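Local coordinates for dual function macrocyclase-peptidase POPB (Galerina marginata, PDB 5N4B), which cleaves a toxin precursor peptide after proline residues and macrocyclizes the resulting 25-residue intermediate in the biosynthesis of the amanitin toxins, at residues A[331-336]-A[354-359]. The protein carries 1 engineered substitution. Sequence-based numbering, arbitrary orientation.
Sequences LNAPQY and IPEEKD
Two loops of the beta-propeller domain meet here: 331-336 joins strands 324-329 and 337-342 within one four-stranded blade, and 354-359 leads from that blade's last strand, 349-352, to the first strand of the next, 361-368. The first loop holds a type I beta turn from Ala333 to Tyr336, closed by Tyr336 N to Ala333 O, and Glu356 reaches into it. With CG anti to its backbone N (chi1 -172°) and the chain extended beyond CG, this glutamate runs straight at the turn. Its CB packs against Tyr336 O and the Ala333 methyl, while Glu356 CG lies 3.5 Å from Tyr336 O, the oxygen that also receives a CA-H...O contact from Glu356 CA. Next along the chain, Glu356 CD sits 3.6 Å from Ala333 CB. At the tip the two oxygens part company. Glu356 OE2 takes the Gln335 N-H on its anti lone pair, an almost linear bond of 2.9 Å (169° at the hydrogen). The Glu356 side chain crosses that of Pro334 at about a right angle, with Pro334 CD 3.2 Å from Glu356 OE2. Glu356 OE1 instead accepts a hydrogen bond from a water that also donates to Asn332 O, so both carboxylate oxygens are tied to the 331-336 loop and the rotation of the group is fixed. A second water, 2.7 Å from Tyr336 O, accepts from Glu357 N and so links the two backbones. Pro334 also touches Glu536 and Glu537 of helix 536-540, so this turn of the propeller faces the peptidase domain. Gln335 returns the grip on the other loop: its CB rests on Glu357 O, the chain bends at chi2 (-85°), and Gln335 NE2 donates to Lys358 O at 3.1 Å, approaching from above the carbonyl plane.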
loop_
_atom_site.group_PDB
_atom_site.type_symbol
_atom_site.label_atom_id
_atom_site.label_comp_id
_atom_site.label_asym_id
_atom_site.label_seq_id
_atom_site.Cartn_x
_atom_site.Cartn_y
_atom_site.Cartn_z
ATOM N N LEU A 331 -22.439 2.393 5.021
ATOM C CA LEU A 331 -23.757 2.973 4.726
ATOM C C LEU A 331 -24.318 3.675 5.947
ATOM O O LEU A 331 -24.579 3.032 6.976
ATOM C CB LEU A 331 -24.698 1.852 4.274
ATOM C CG LEU A 331 -26.160 2.241 4.123
ATOM C CD1 LEU A 331 -26.262 3.238 3.058
ATOM C CD2 LEU A 331 -26.991 1.029 3.775
ATOM N N ASN A 332 -24.475 4.980 5.842
ATOM C CA ASN A 332 -25.002 5.782 6.947
ATOM C C ASN A 332 -24.199 5.588 8.216
ATOM O O ASN A 332 -24.703 5.742 9.325
ATOM C CB ASN A 332 -26.472 5.473 7.229
ATOM C CG ASN A 332 -27.341 5.753 6.070
ATOM O OD1 ASN A 332 -27.191 6.777 5.428
ATOM N ND2 ASN A 332 -28.245 4.823 5.772
ATOM N N ALA A 333 -22.884 5.356 8.071
ATOM C CA ALA A 333 -22.018 4.910 9.168
ATOM C C ALA A 333 -20.566 5.140 8.810
ATOM O O ALA A 333 -19.846 4.214 8.443
ATOM C CB ALA A 333 -22.276 3.446 9.502
ATOM N N PRO A 334 -20.113 6.380 8.915
ATOM C CA PRO A 334 -18.762 6.705 8.459
ATOM C C PRO A 334 -17.663 5.977 9.173
ATOM O O PRO A 334 -16.563 5.857 8.604
ATOM C CB PRO A 334 -18.679 8.216 8.630
ATOM C CG PRO A 334 -19.712 8.565 9.580
ATOM C CD PRO A 334 -20.841 7.568 9.373
ATOM N N GLN A 335 -17.886 5.427 10.376
ATOM C CA GLN A 335 -16.885 4.637 11.077
ATOM C C GLN A 335 -17.038 3.142 10.834
ATOM O O GLN A 335 -16.299 2.341 11.435
ATOM C CB GLN A 335 -16.950 4.923 12.574
ATOM C CG GLN A 335 -16.611 6.333 12.946
ATOM C CD GLN A 335 -15.180 6.593 13.112
ATOM O OE1 GLN A 335 -14.320 5.983 12.518
ATOM N NE2 GLN A 335 -14.888 7.574 13.976
ATOM N N TYR A 336 -17.943 2.760 9.934
ATOM C CA TYR A 336 -18.235 1.389 9.532
ATOM C C TYR A 336 -19.006 0.612 10.598
ATOM O O TYR A 336 -19.026 0.965 11.779
ATOM C CB TYR A 336 -16.979 0.660 9.046
ATOM C CG TYR A 336 -16.414 1.107 7.727
ATOM C CD1 TYR A 336 -15.667 2.273 7.613
ATOM C CD2 TYR A 336 -16.631 0.363 6.575
ATOM C CE1 TYR A 336 -15.119 2.666 6.385
ATOM C CE2 TYR A 336 -16.094 0.769 5.359
ATOM C CZ TYR A 336 -15.348 1.916 5.290
ATOM O OH TYR A 336 -14.778 2.375 4.091
ATOM N N ILE A 354 -23.614 -5.579 14.141
ATOM C CA ILE A 354 -22.678 -4.934 15.067
ATOM C C ILE A 354 -22.818 -3.456 14.755
ATOM O O ILE A 354 -22.433 -3.046 13.657
ATOM C CB ILE A 354 -21.241 -5.447 14.926
ATOM C CG1 ILE A 354 -21.180 -6.898 15.351
ATOM C CG2 ILE A 354 -20.311 -4.560 15.787
ATOM C CD1 ILE A 354 -19.849 -7.553 15.007
ATOM N N PRO A 355 -23.356 -2.637 15.640
ATOM C CA PRO A 355 -23.616 -1.232 15.308
ATOM C C PRO A 355 -22.333 -0.447 15.149
ATOM O O PRO A 355 -21.294 -0.804 15.682
ATOM C CB PRO A 355 -24.432 -0.731 16.515
ATOM C CG PRO A 355 -24.156 -1.669 17.599
ATOM C CD PRO A 355 -23.867 -3.014 16.966
ATOM N N GLU A 356 -22.443 0.664 14.440
ATOM C CA GLU A 356 -21.346 1.626 14.319
ATOM C C GLU A 356 -20.923 2.138 15.678
ATOM O O GLU A 356 -21.778 2.472 16.520
ATOM C CB GLU A 356 -21.801 2.800 13.457
ATOM C CG GLU A 356 -20.690 3.755 13.117
ATOM C CD GLU A 356 -21.158 5.086 12.556
ATOM O OE1 GLU A 356 -22.340 5.433 12.766
ATOM O OE2 GLU A 356 -20.335 5.795 11.957
ATOM N N GLU A 357 -19.621 2.284 15.859
ATOM C CA GLU A 357 -19.062 2.977 17.022
ATOM C C GLU A 357 -18.748 4.390 16.572
ATOM O O GLU A 357 -18.032 4.568 15.580
ATOM C CB GLU A 357 -17.800 2.270 17.472
ATOM C CG GLU A 357 -18.059 0.969 18.122
ATOM C CD GLU A 357 -18.788 1.095 19.456
ATOM O OE1 GLU A 357 -18.512 2.060 20.192
ATOM O OE2 GLU A 357 -19.649 0.244 19.752
ATOM N N LYS A 358 -19.290 5.381 17.265
ATOM C CA LYS A 358 -19.120 6.772 16.880
ATOM C C LYS A 358 -17.654 7.123 16.741
ATOM O O LYS A 358 -17.302 7.933 15.880
ATOM C CB LYS A 358 -19.807 7.670 17.909
ATOM C CG LYS A 358 -19.802 9.167 17.625
ATOM C CD LYS A 358 -20.421 9.940 18.804
ATOM C CE LYS A 358 -20.364 11.451 18.656
ATOM N NZ LYS A 358 -21.078 11.897 17.450
ATOM N N ASP A 359 -16.819 6.576 17.595
ATOM C CA ASP A 359 -15.436 7.047 17.712
ATOM C C ASP A 359 -14.407 5.915 17.585
ATOM O O ASP A 359 -13.328 5.949 18.211
ATOM C CB ASP A 359 -15.250 7.798 19.026
ATOM C CG ASP A 359 -16.043 9.104 19.076
ATOM O OD1 ASP A 359 -15.852 10.015 18.215
ATOM O OD2 ASP A 359 -16.886 9.182 19.975
HETATM O O HOH W 1 -23.867 7.323 11.571
HETATM O O HOH W 2 -17.561 1.394 14.057
#